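Local coordinates for protein DNA polymerase III, beta subunit (Eubacterium rectale, PDB 3T0P) that probably closes as a ring-shaped head-to-tail homodimer around DNA, tethering DNA polymerases and other proteins to it and so conferring processivity, at residues V18-P23 with L45-D49; A38-E42 with E64-I68; S131-K136 with I207-A211; I139-I143 with L200-S204; D173-I177 with K323-D327. All coordinates share one frame. Residue numbers count along the deposited sequence, not the author numbering.

Interactions 1 and 2 both involve the N-terminal domain's part of a sheet that runs on into the central domain: interaction 1 is a buried, apolar contact with one of its strands, whereas interaction 2, about 18 Å away between centres, is an exposed polar contact at its edge. Interactions 3 and 4 share helix 132-140 of the central domain and touch through Lys136 and Ser204; interaction 3 fixes the helix start with hydrogen bonds, while interaction 4 packs its end with aliphatic side chains. Interactions 1 and 4 meet where Lys20 touches Glu202, from one domain to the next. Interaction 5 spans the other boundary, joining central and C-terminal domains by a surface salt-bridge network.

Interaction 1 of 5, residues V18-P23 with L45-D49; sequences VSKAVP and LMAND. With ACT (acetate ion), chain S.
No hydrogen bond links these segments, yet Val18 O lies only 3.1 Å from Ala47 CB, with alanines at 21 and 47 letting turn and strand come close. Residues 19-21 form a 3-10 turn ending helix 8-18, with Ala21 N bonding to Val18 O (3.1 Å) and Val22 N to Ser19 O (3.1 Å); Val22 and Pro23 are then extended. Leu45 to Asn48 form a beta-strand passing beneath, and the closest CA atoms are those of Val18 and Ala47, 5.5 Å apart. Ala47 CB points into the turn, 3.9 Å from Ala21 CB and 3.7 Å from Val22 CG2. Val18, chi1 m, sets CG1 4.1 Å from Leu45 CB. Beyond the strand, Pro23 CG covers Asp49 CB at 3.8 Å; Asp49, chi1 p, forms a salt bridge with Lys198. On the opposite strand face Asn48 ND2 bonds Ser117 O and, weakly, acetate O (3.3 Å). In this helix-on-sheet packing of a clamp domain, Val18 also touches Ile34 and Thr56 on the flanking strands 33-38 and 52-58, while Lys20 reaches helix 197-206 of the central domain.

Interaction 2 of 5, residues A38-E42 with E64-I68; sequences ASANE and ERGII
Backbone hydrogen bonds come first: Ala38 N donates to Gly66 O (2.9 Å) and Gly66 N to Ala38 O (3.1 Å), where the chains run antiparallel. Gly66 is almost fully extended (phi/psi 171/173), whereas Ala38 (-124/37) and Ser39 (-80/-25) bend away; the nearest CA atoms, of Ser39 and Gly66, are 4.7 Å apart. A CA-H...O contact, Arg65 CA to Ala38 O at 3.2 Å, adds to this pairing. The side-chain hydrogen bonds belong to Arg65, whose chain (chi1 m, chi2 and chi3 t) runs along the turn: NE donates to Ala40 O at 2.8 Å, and NH2 makes a weak bond to Asn41 OD1 at 2.7 Å, both acceptors lying near the guanidinium plane. Asn41 takes chi1 m to present that oxygen. Apolar contact is slight, Ser39 CB resting 3.8 Å from Ile67 CD1, while Ser39 OG turns back to Asp37. The pattern is that of a beta-hairpin, here joining strands 33-38 and 43-48, whose connection is tied to the neighbouring antiparallel strand 66-71 in the sheet of a sliding-clamp domain.

Interaction 3 of 5, residues S131-K136 with I207-A211; sequences SQFTLK and IPGSA
The first turn of helix 132-140, with Ser131 as N-cap, is held by the connection between helix 197-206 and strand 214-220 in the central clamp domain. Ile207 starts the connection: its CD1 lies 3.6 Å from Leu135 CD2, its CG2 is 3.8 Å from Lys136 CB, and its carbonyl O accepts from Lys136 NZ at 2.8 Å, reached by a lysine chain with all four chi angles t. Pro208 sets CD 3.2 Å from Gln132 OE1. Gly209 has positive phi (95/25), a conformation that suits glycine, and its CA is the nearest to that of Phe133, 4.1 Å away. Gly209 N donates to Gln132 OE1 at 3.2 Å and Ser210 N weakly at 3.4 Å, so this one amide oxygen (Gln132 chi1 m, chi2 t) gathers the turn. Ser210, extended (-71/143), returns its O to Phe133 N at 3.1 Å, satisfying a first-turn NH, while its OG bonds Asp212 N. Last comes Ala211, whose CB packs 4.0 Å from Phe133 CB and whose O lies 3.7 Å from Ser131 CB.

Interaction 4 of 5, residues I139-I143 with L200-S204; sequences IRQTI and LQEIS. With EDO (1,2-ethanediol), chain C.
Ile139 overlaps one side of the helical turn formed by Leu200 to Ser204: its CD1 sits 4.0 Å from Leu200 CD2, 3.7 Å from Leu200 O and 3.6 Å from Ile203 CG2, while its CG2 lies 3.3 Å from Ser204 OG. The rotamer, chi1 m and chi2 t, carries CD1 in between these groups. Four residues on, Ile143 (chi1 t, chi2 p) points the same way, placing CD1 3.8 Å from Leu200 CB and CG1 3.9 Å from Gln201 CG. The two isoleucines are held in step by the backbone, since Ile139 O accepts from Thr142 N at 3.1 Å and Ile143 N at 2.8 Å. CA atoms stand 6.6 Å apart for Ile139 and Leu200, and 7.5 Å for Ile143 and Gln201. No hydrogen bond crosses this side-chain packing between residues 139-143 and helix 197-206. Arg140 points elsewhere, donating from NH1 to O2 of an ethanediol at 3.1 Å and pairing through NE with Glu137. As in other sliding clamps, the domain's paired helices pack on its sheets and line the ring's inner surface; here, on the sheet shared with the C-terminal domain, Leu200 reaches Glu158 and Phe160 of strand 157-163, Ile143 also touches Glu158, and Thr142 packs on Arg180 of strand 176-184.

Interaction 5 of 5, residues D173-I177 with K323-D327; sequences DGHRI and KFFID
Arg176 stretches from the start of strand 176-184 to helix 322-329, with chi1 p and chi2 and chi3 t. Its NH1 forms a salt bridge to Asp327 OD2 at 2.7 Å, and its NE another to Asp173 OD2 at 2.9 Å. Asp327 (chi1 m) also binds Lys323 NZ through OD2 at 2.9 Å; sharing this carboxylate makes tolerable the 3.5 Å between Arg176 NH2 and Lys323 NZ. Phe324, chi1 m, lies against the arginine: Arg176 CD stands 3.9 Å from the centroid of the Phe324 ring in a CH-pi contact over its face. His175 (chi1 m) adds CB at 3.5 Å from Phe324 CE2, their rings nearly parallel but barely overlapping. Asp173, chi1 p, closes an Asx turn, its OD1 accepting from His175 N at 3.0 Å; Gly174 there has positive phi (101/-14). A water joins Arg176 NH1 (3.2 Å) to Phe324 O (2.7 Å). The contact thus bridges the central and C-terminal domains beside their shared sheet: His175 and Ile177 pair with Leu362 and Leu360, and Phe324 rests on Ile361 of strand 357-361.

Interaction 1 of 5, residues V18-P23 with L45-D49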
# COMPACT_ATOMS: atom_id res chain seq x y z
N VAL B 18 5.91 -17.89 10.99
CA VAL B 18 6.91 -17.70 12.05
C VAL B 18 7.60 -16.34 11.98
O VAL B 18 8.03 -15.85 13.02
CB VAL B 18 7.94 -18.86 12.16
CG1 VAL B 18 7.23 -20.18 12.46
CG2 VAL B 18 8.81 -18.99 10.91
N SER B 19 7.66 -15.72 10.80
CA SER B 19 8.24 -14.39 10.58
C SER B 19 7.59 -13.29 11.44
O SER B 19 8.22 -12.27 11.69
CB SER B 19 8.12 -13.99 9.11
OG SER B 19 9.08 -14.74 8.38
N LYS B 20 6.34 -13.50 11.89
CA LYS B 20 5.63 -12.52 12.74
C LYS B 20 6.24 -12.40 14.14
O LYS B 20 5.88 -11.49 14.86
CB LYS B 20 4.14 -12.86 12.83
CG LYS B 20 3.32 -12.20 11.72
CD LYS B 20 3.67 -12.74 10.34
CE LYS B 20 2.83 -12.18 9.24
NZ LYS B 20 3.28 -12.72 7.92
N ALA B 21 7.17 -13.31 14.51
CA ALA B 21 7.86 -13.29 15.81
C ALA B 21 9.31 -12.87 15.65
O ALA B 21 10.06 -12.86 16.63
CB ALA B 21 7.79 -14.66 16.45
N VAL B 22 9.71 -12.56 14.40
CA VAL B 22 11.08 -12.12 14.10
C VAL B 22 11.14 -10.60 14.35
O VAL B 22 10.35 -9.87 13.74
CB VAL B 22 11.57 -12.53 12.67
CG1 VAL B 22 12.92 -11.90 12.36
CG2 VAL B 22 11.63 -14.04 12.52
N PRO B 23 12.03 -10.09 15.24
CA PRO B 23 12.06 -8.64 15.50
C PRO B 23 12.35 -7.81 14.25
O PRO B 23 13.21 -8.13 13.42
CB PRO B 23 13.14 -8.46 16.56
CG PRO B 23 13.32 -9.82 17.16
CD PRO B 23 13.01 -10.81 16.08
N LEU B 45 9.57 -25.19 12.17
CA LEU B 45 10.11 -23.85 11.98
C LEU B 45 9.84 -23.09 13.23
O LEU B 45 8.77 -23.25 13.80
CB LEU B 45 9.49 -23.11 10.79
CG LEU B 45 9.80 -23.61 9.40
CD1 LEU B 45 9.24 -22.67 8.37
CD2 LEU B 45 11.30 -23.82 9.19
N MSE B 46 10.77 -22.24 13.66
CA MSE B 46 10.60 -21.52 14.92
C MSE B 46 11.23 -20.14 14.87
O MSE B 46 12.33 -19.97 14.33
CB MSE B 46 11.24 -22.34 16.04
CG MSE B 46 10.84 -21.92 17.44
SE MSE B 46 11.68 -23.08 18.85
CE MSE B 46 11.45 -24.85 18.03
N ALA B 47 10.53 -19.15 15.43
CA ALA B 47 11.02 -17.79 15.64
C ALA B 47 10.67 -17.37 17.06
O ALA B 47 9.58 -17.70 17.56
CB ALA B 47 10.48 -16.83 14.63
N ASN B 48 11.63 -16.78 17.77
CA ASN B 48 11.43 -16.36 19.15
C ASN B 48 12.12 -15.04 19.42
O ASN B 48 13.31 -14.92 19.19
CB ASN B 48 11.95 -17.44 20.11
CG ASN B 48 11.60 -17.19 21.54
OD1 ASN B 48 10.73 -16.38 21.86
ND2 ASN B 48 12.27 -17.88 22.44
N ASP B 49 11.37 -14.05 19.95
CA ASP B 49 11.93 -12.75 20.31
C ASP B 49 12.07 -12.61 21.84
O ASP B 49 12.38 -11.52 22.33
CB ASP B 49 11.10 -11.60 19.73
CG ASP B 49 9.70 -11.45 20.29
OD1 ASP B 49 9.56 -11.42 21.52
OD2 ASP B 49 8.75 -11.31 19.50
C ACT S . 8.61 -17.20 24.59
O ACT S . 9.84 -17.31 24.58
OXT ACT S . 8.04 -17.27 23.54
CH3 ACT S . 7.79 -17.04 25.85

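Interaction 2 of 5, residues A38-E42 with E64-I68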
# COMPACT_ATOMS: atom_id res chain seq x y z
N ALA B 38 14.83 -30.11 12.67
CA ALA B 38 14.49 -31.39 12.08
C ALA B 38 15.29 -32.49 12.80
O ALA B 38 15.75 -33.44 12.16
CB ALA B 38 14.81 -31.37 10.60
N SER B 39 15.48 -32.35 14.14
CA SER B 39 16.26 -33.31 14.95
C SER B 39 15.47 -34.56 15.32
O SER B 39 16.08 -35.60 15.56
CB SER B 39 16.77 -32.65 16.22
OG SER B 39 15.67 -32.26 17.03
N ALA B 40 14.13 -34.49 15.36
CA ALA B 40 13.28 -35.63 15.70
C ALA B 40 12.62 -36.22 14.43
O ALA B 40 13.33 -36.60 13.50
CB ALA B 40 12.22 -35.22 16.73
N ASN B 41 11.27 -36.31 14.39
CA ASN B 41 10.52 -36.87 13.27
C ASN B 41 9.63 -35.83 12.60
O ASN B 41 8.82 -36.18 11.74
CB ASN B 41 9.68 -38.07 13.73
CG ASN B 41 10.51 -39.25 14.16
OD1 ASN B 41 11.32 -39.78 13.40
ND2 ASN B 41 10.31 -39.68 15.40
N GLU B 42 9.75 -34.56 13.00
CA GLU B 42 8.95 -33.48 12.43
C GLU B 42 9.84 -32.34 11.97
O GLU B 42 10.88 -32.08 12.59
CB GLU B 42 7.94 -32.93 13.46
CG GLU B 42 7.05 -33.95 14.14
CD GLU B 42 6.26 -33.37 15.29
OE1 GLU B 42 5.28 -32.65 15.02
OE2 GLU B 42 6.62 -33.64 16.46
N GLU B 64 18.26 -36.48 6.55
CA GLU B 64 19.34 -36.42 7.54
C GLU B 64 18.91 -35.39 8.58
O GLU B 64 18.65 -34.23 8.25
CB GLU B 64 20.69 -36.08 6.88
N ARG B 65 18.73 -35.86 9.83
CA ARG B 65 18.30 -35.06 10.97
C ARG B 65 19.29 -33.94 11.27
O ARG B 65 20.50 -34.09 11.04
CB ARG B 65 18.12 -35.95 12.20
CG ARG B 65 16.86 -36.80 12.15
CD ARG B 65 16.87 -37.81 13.28
NE ARG B 65 15.53 -38.33 13.56
CZ ARG B 65 15.23 -39.62 13.64
NH1 ARG B 65 16.17 -40.54 13.46
NH2 ARG B 65 13.98 -40.00 13.89
N GLY B 66 18.78 -32.82 11.74
CA GLY B 66 19.63 -31.68 12.04
C GLY B 66 18.88 -30.42 12.37
O GLY B 66 17.65 -30.37 12.30
N ILE B 67 19.65 -29.41 12.78
CA ILE B 67 19.16 -28.10 13.19
C ILE B 67 20.05 -27.02 12.58
O ILE B 67 21.27 -27.16 12.56
CB ILE B 67 19.11 -27.97 14.76
CG1 ILE B 67 18.20 -29.05 15.40
CG2 ILE B 67 18.63 -26.59 15.18
CD1 ILE B 67 18.33 -29.22 16.94
N ILE B 68 19.44 -25.92 12.12
CA ILE B 68 20.12 -24.75 11.60
C ILE B 68 19.25 -23.51 11.85
O ILE B 68 18.03 -23.63 11.86
CB ILE B 68 20.49 -24.90 10.07
CG1 ILE B 68 21.57 -23.90 9.63
CG2 ILE B 68 19.28 -24.80 9.12
CD1 ILE B 68 22.95 -24.42 9.70

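Interaction 3 of 5, residues S131-K136 with I207-A211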
# COMPACT_ATOMS: atom_id res chain seq x y z
N SER B 131 -13.62 -19.42 18.15
CA SER B 131 -13.41 -19.52 16.70
C SER B 131 -12.32 -18.54 16.34
O SER B 131 -12.06 -17.59 17.09
CB SER B 131 -14.70 -19.25 15.91
OG SER B 131 -15.17 -17.91 15.98
N GLN B 132 -11.62 -18.80 15.24
CA GLN B 132 -10.61 -17.91 14.70
C GLN B 132 -11.25 -16.52 14.50
O GLN B 132 -10.64 -15.51 14.84
CB GLN B 132 -10.10 -18.45 13.36
CG GLN B 132 -9.02 -19.51 13.46
CD GLN B 132 -8.56 -20.00 12.11
OE1 GLN B 132 -8.84 -19.40 11.06
NE2 GLN B 132 -7.92 -21.14 12.11
N PHE B 133 -12.51 -16.50 14.00
CA PHE B 133 -13.28 -15.29 13.75
C PHE B 133 -13.46 -14.47 15.04
O PHE B 133 -13.16 -13.28 15.05
CB PHE B 133 -14.66 -15.64 13.18
CG PHE B 133 -15.53 -14.42 12.95
CD1 PHE B 133 -15.33 -13.61 11.84
CD2 PHE B 133 -16.52 -14.08 13.86
CE1 PHE B 133 -16.11 -12.46 11.65
CE2 PHE B 133 -17.31 -12.94 13.66
CZ PHE B 133 -17.11 -12.15 12.54
N THR B 134 -13.96 -15.11 16.10
CA THR B 134 -14.21 -14.46 17.39
C THR B 134 -12.92 -13.85 17.94
O THR B 134 -12.94 -12.70 18.38
CB THR B 134 -14.84 -15.46 18.34
OG1 THR B 134 -16.09 -15.88 17.79
CG2 THR B 134 -15.05 -14.90 19.73
N LEU B 135 -11.79 -14.59 17.88
CA LEU B 135 -10.54 -14.09 18.43
C LEU B 135 -10.02 -12.93 17.61
O LEU B 135 -9.56 -11.93 18.17
CB LEU B 135 -9.48 -15.22 18.53
CG LEU B 135 -8.09 -14.79 19.04
CD1 LEU B 135 -8.17 -14.15 20.47
CD2 LEU B 135 -7.12 -15.96 19.00
N LYS B 136 -10.06 -13.05 16.29
CA LYS B 136 -9.57 -12.00 15.41
C LYS B 136 -10.44 -10.76 15.57
O LYS B 136 -9.90 -9.66 15.70
CB LYS B 136 -9.53 -12.47 13.95
CG LYS B 136 -8.76 -11.54 13.02
CD LYS B 136 -8.53 -12.17 11.64
CE LYS B 136 -7.71 -11.28 10.73
NZ LYS B 136 -7.14 -12.04 9.58
N ILE B 207 -3.80 -15.39 11.77
CA ILE B 207 -5.06 -16.09 11.99
C ILE B 207 -5.98 -15.75 10.81
O ILE B 207 -6.31 -14.57 10.59
CB ILE B 207 -5.65 -15.78 13.41
CG1 ILE B 207 -5.41 -16.95 14.34
CG2 ILE B 207 -7.13 -15.43 13.41
CD1 ILE B 207 -5.49 -16.58 15.81
N PRO B 208 -6.38 -16.77 10.02
CA PRO B 208 -7.23 -16.51 8.84
C PRO B 208 -8.56 -15.85 9.22
O PRO B 208 -8.98 -14.92 8.53
CB PRO B 208 -7.44 -17.90 8.23
CG PRO B 208 -6.25 -18.69 8.69
CD PRO B 208 -6.01 -18.20 10.11
N GLY B 209 -9.15 -16.28 10.34
CA GLY B 209 -10.39 -15.70 10.84
C GLY B 209 -11.67 -16.41 10.44
O GLY B 209 -12.74 -15.79 10.44
N SER B 210 -11.60 -17.72 10.13
CA SER B 210 -12.82 -18.46 9.80
C SER B 210 -13.68 -18.66 11.06
O SER B 210 -13.17 -18.92 12.16
CB SER B 210 -12.49 -19.81 9.18
OG SER B 210 -13.63 -20.65 9.20
N ALA B 211 -15.00 -18.59 10.87
CA ALA B 211 -16.00 -18.83 11.91
C ALA B 211 -16.19 -20.34 12.12
O ALA B 211 -16.72 -20.76 13.14
CB ALA B 211 -17.31 -18.17 11.50

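Interaction 4 of 5, residues I139-I143 with L200-S204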
# COMPACT_ATOMS: atom_id res chain seq x y z
N ILE B 139 -9.92 -8.84 18.97
CA ILE B 139 -8.66 -8.08 18.98
C ILE B 139 -8.90 -6.79 18.14
O ILE B 139 -8.52 -5.70 18.57
CB ILE B 139 -7.47 -8.92 18.42
CG1 ILE B 139 -7.11 -10.11 19.34
CG2 ILE B 139 -6.24 -8.04 18.14
CD1 ILE B 139 -6.17 -11.23 18.61
N ARG B 140 -9.53 -6.93 16.97
CA ARG B 140 -9.77 -5.76 16.11
C ARG B 140 -10.62 -4.70 16.87
O ARG B 140 -10.33 -3.51 16.79
CB ARG B 140 -10.48 -6.19 14.81
CG ARG B 140 -10.58 -5.08 13.76
CD ARG B 140 -11.30 -5.56 12.50
NE ARG B 140 -12.68 -5.97 12.76
CZ ARG B 140 -13.73 -5.14 12.74
NH1 ARG B 140 -13.56 -3.85 12.44
NH2 ARG B 140 -14.94 -5.60 12.99
N GLN B 141 -11.58 -5.17 17.65
CA GLN B 141 -12.53 -4.38 18.41
C GLN B 141 -11.96 -3.73 19.67
O GLN B 141 -12.67 -2.92 20.29
CB GLN B 141 -13.72 -5.26 18.82
CG GLN B 141 -14.63 -5.59 17.64
CD GLN B 141 -15.57 -6.72 17.95
OE1 GLN B 141 -15.43 -7.46 18.94
NE2 GLN B 141 -16.55 -6.89 17.10
N THR B 142 -10.68 -4.03 20.03
CA THR B 142 -10.09 -3.48 21.26
C THR B 142 -8.63 -3.03 21.14
O THR B 142 -8.21 -2.20 21.94
CB THR B 142 -10.14 -4.54 22.41
OG1 THR B 142 -9.45 -5.72 22.00
CG2 THR B 142 -11.54 -4.91 22.82
N ILE B 143 -7.85 -3.62 20.24
CA ILE B 143 -6.40 -3.37 20.13
C ILE B 143 -6.00 -1.90 19.92
O ILE B 143 -4.92 -1.50 20.37
CB ILE B 143 -5.73 -4.29 19.07
CG1 ILE B 143 -4.24 -4.56 19.40
CG2 ILE B 143 -5.91 -3.78 17.62
CD1 ILE B 143 -3.99 -5.29 20.67
N LEU B 200 -1.00 -9.93 20.37
CA LEU B 200 -2.32 -9.81 19.77
C LEU B 200 -2.25 -9.22 18.38
O LEU B 200 -2.93 -9.73 17.50
CB LEU B 200 -3.26 -9.01 20.67
CG LEU B 200 -3.44 -9.64 22.07
CD1 LEU B 200 -4.28 -8.76 22.92
CD2 LEU B 200 -4.04 -11.05 21.99
N GLN B 201 -1.38 -8.22 18.16
CA GLN B 201 -1.21 -7.63 16.82
C GLN B 201 -0.61 -8.66 15.85
O GLN B 201 -1.11 -8.80 14.73
CB GLN B 201 -0.31 -6.40 16.86
CG GLN B 201 -0.97 -5.16 17.42
CD GLN B 201 0.03 -4.07 17.77
OE1 GLN B 201 1.23 -4.31 18.00
NE2 GLN B 201 -0.46 -2.84 17.88
N GLU B 202 0.42 -9.40 16.28
CA GLU B 202 1.07 -10.40 15.43
C GLU B 202 0.17 -11.61 15.15
O GLU B 202 0.17 -12.13 14.04
CB GLU B 202 2.41 -10.86 16.04
CG GLU B 202 3.45 -9.75 16.15
CD GLU B 202 3.64 -8.89 14.91
OE1 GLU B 202 3.78 -9.46 13.80
OE2 GLU B 202 3.63 -7.64 15.04
N ILE B 203 -0.64 -12.01 16.14
CA ILE B 203 -1.54 -13.15 15.94
C ILE B 203 -2.69 -12.77 14.96
O ILE B 203 -3.13 -13.63 14.19
CB ILE B 203 -2.00 -13.78 17.28
CG1 ILE B 203 -2.41 -15.22 17.07
CG2 ILE B 203 -3.05 -12.99 18.00
CD1 ILE B 203 -2.14 -16.10 18.23
N SER B 204 -3.12 -11.47 14.95
CA SER B 204 -4.09 -10.95 14.00
C SER B 204 -3.64 -11.19 12.55
O SER B 204 -4.46 -11.50 11.69
CB SER B 204 -4.31 -9.46 14.21
OG SER B 204 -5.28 -9.25 15.21
C1 EDO C . -9.60 -0.24 11.20
O1 EDO C . -10.35 0.12 10.03
C2 EDO C . -10.49 -0.91 12.24
O2 EDO C . -11.17 -2.05 11.68

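Interaction 5 of 5, residues D173-I177 with K323-D327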
# COMPACT_ATOMS: atom_id res chain seq x y z
N ASP B 173 -5.72 3.35 27.62
CA ASP B 173 -4.48 4.10 27.43
C ASP B 173 -4.43 5.35 28.33
O ASP B 173 -3.50 6.14 28.23
CB ASP B 173 -4.33 4.48 25.95
CG ASP B 173 -5.45 5.34 25.38
OD1 ASP B 173 -6.38 5.70 26.15
OD2 ASP B 173 -5.39 5.68 24.18
N GLY B 174 -5.43 5.51 29.20
CA GLY B 174 -5.54 6.65 30.10
C GLY B 174 -6.53 7.71 29.65
O GLY B 174 -6.92 8.57 30.45
N HIS B 175 -6.96 7.65 28.37
CA HIS B 175 -7.91 8.56 27.74
C HIS B 175 -9.22 7.88 27.35
O HIS B 175 -10.20 8.56 27.07
CB HIS B 175 -7.29 9.17 26.49
CG HIS B 175 -6.06 9.96 26.79
ND1 HIS B 175 -4.81 9.47 26.49
CD2 HIS B 175 -5.94 11.16 27.40
CE1 HIS B 175 -3.96 10.40 26.90
NE2 HIS B 175 -4.60 11.43 27.46
N ARG B 176 -9.21 6.55 27.27
CA ARG B 176 -10.36 5.75 26.85
C ARG B 176 -10.23 4.31 27.30
O ARG B 176 -9.14 3.87 27.63
CB ARG B 176 -10.50 5.79 25.33
CG ARG B 176 -9.30 5.20 24.61
CD ARG B 176 -9.15 5.87 23.30
NE ARG B 176 -7.84 5.64 22.70
CZ ARG B 176 -7.67 5.33 21.43
NH1 ARG B 176 -8.72 5.13 20.65
NH2 ARG B 176 -6.45 5.17 20.94
N ILE B 177 -11.36 3.58 27.27
CA ILE B 177 -11.43 2.18 27.64
C ILE B 177 -12.31 1.48 26.61
O ILE B 177 -13.40 1.95 26.29
CB ILE B 177 -11.94 1.96 29.11
CG1 ILE B 177 -11.17 2.83 30.15
CG2 ILE B 177 -11.89 0.46 29.51
CD1 ILE B 177 -11.71 2.74 31.63
N LYS B 323 -10.22 11.28 16.99
CA LYS B 323 -9.56 9.98 16.80
C LYS B 323 -10.20 8.85 17.66
O LYS B 323 -10.45 7.75 17.15
CB LYS B 323 -8.07 10.10 17.14
CG LYS B 323 -7.26 8.81 16.96
CD LYS B 323 -5.91 8.89 17.68
CE LYS B 323 -5.03 7.71 17.32
NZ LYS B 323 -5.58 6.41 17.79
N PHE B 324 -10.48 9.14 18.93
CA PHE B 324 -11.06 8.20 19.89
C PHE B 324 -12.46 7.71 19.45
O PHE B 324 -12.78 6.53 19.60
CB PHE B 324 -11.11 8.83 21.28
CG PHE B 324 -9.76 9.25 21.86
CD1 PHE B 324 -8.57 8.72 21.36
CD2 PHE B 324 -9.69 10.16 22.90
CE1 PHE B 324 -7.33 9.10 21.89
CE2 PHE B 324 -8.44 10.55 23.43
CZ PHE B 324 -7.28 10.00 22.93
N PHE B 325 -13.26 8.59 18.88
CA PHE B 325 -14.58 8.23 18.40
C PHE B 325 -14.48 7.43 17.11
O PHE B 325 -15.20 6.44 16.96
CB PHE B 325 -15.42 9.49 18.20
CG PHE B 325 -16.41 9.70 19.32
CD1 PHE B 325 -17.65 9.08 19.30
CD2 PHE B 325 -16.07 10.45 20.44
CE1 PHE B 325 -18.54 9.23 20.36
CE2 PHE B 325 -16.96 10.59 21.51
CZ PHE B 325 -18.19 10.00 21.45
N ILE B 326 -13.63 7.86 16.18
CA ILE B 326 -13.41 7.19 14.90
C ILE B 326 -12.92 5.75 15.18
O ILE B 326 -13.53 4.80 14.67
CB ILE B 326 -12.42 7.99 14.02
CG1 ILE B 326 -13.09 9.25 13.45
CG2 ILE B 326 -11.89 7.11 12.87
CD1 ILE B 326 -12.12 10.34 12.99
N ASP B 327 -11.91 5.58 16.04
CA ASP B 327 -11.39 4.23 16.37
C ASP B 327 -12.49 3.31 16.86
O ASP B 327 -12.59 2.20 16.36
CB ASP B 327 -10.31 4.29 17.46
CG ASP B 327 -8.99 4.90 17.07
OD1 ASP B 327 -8.80 5.20 15.86
OD2 ASP B 327 -8.14 5.11 17.99
O HOH W 1 -11.77 5.07 21.59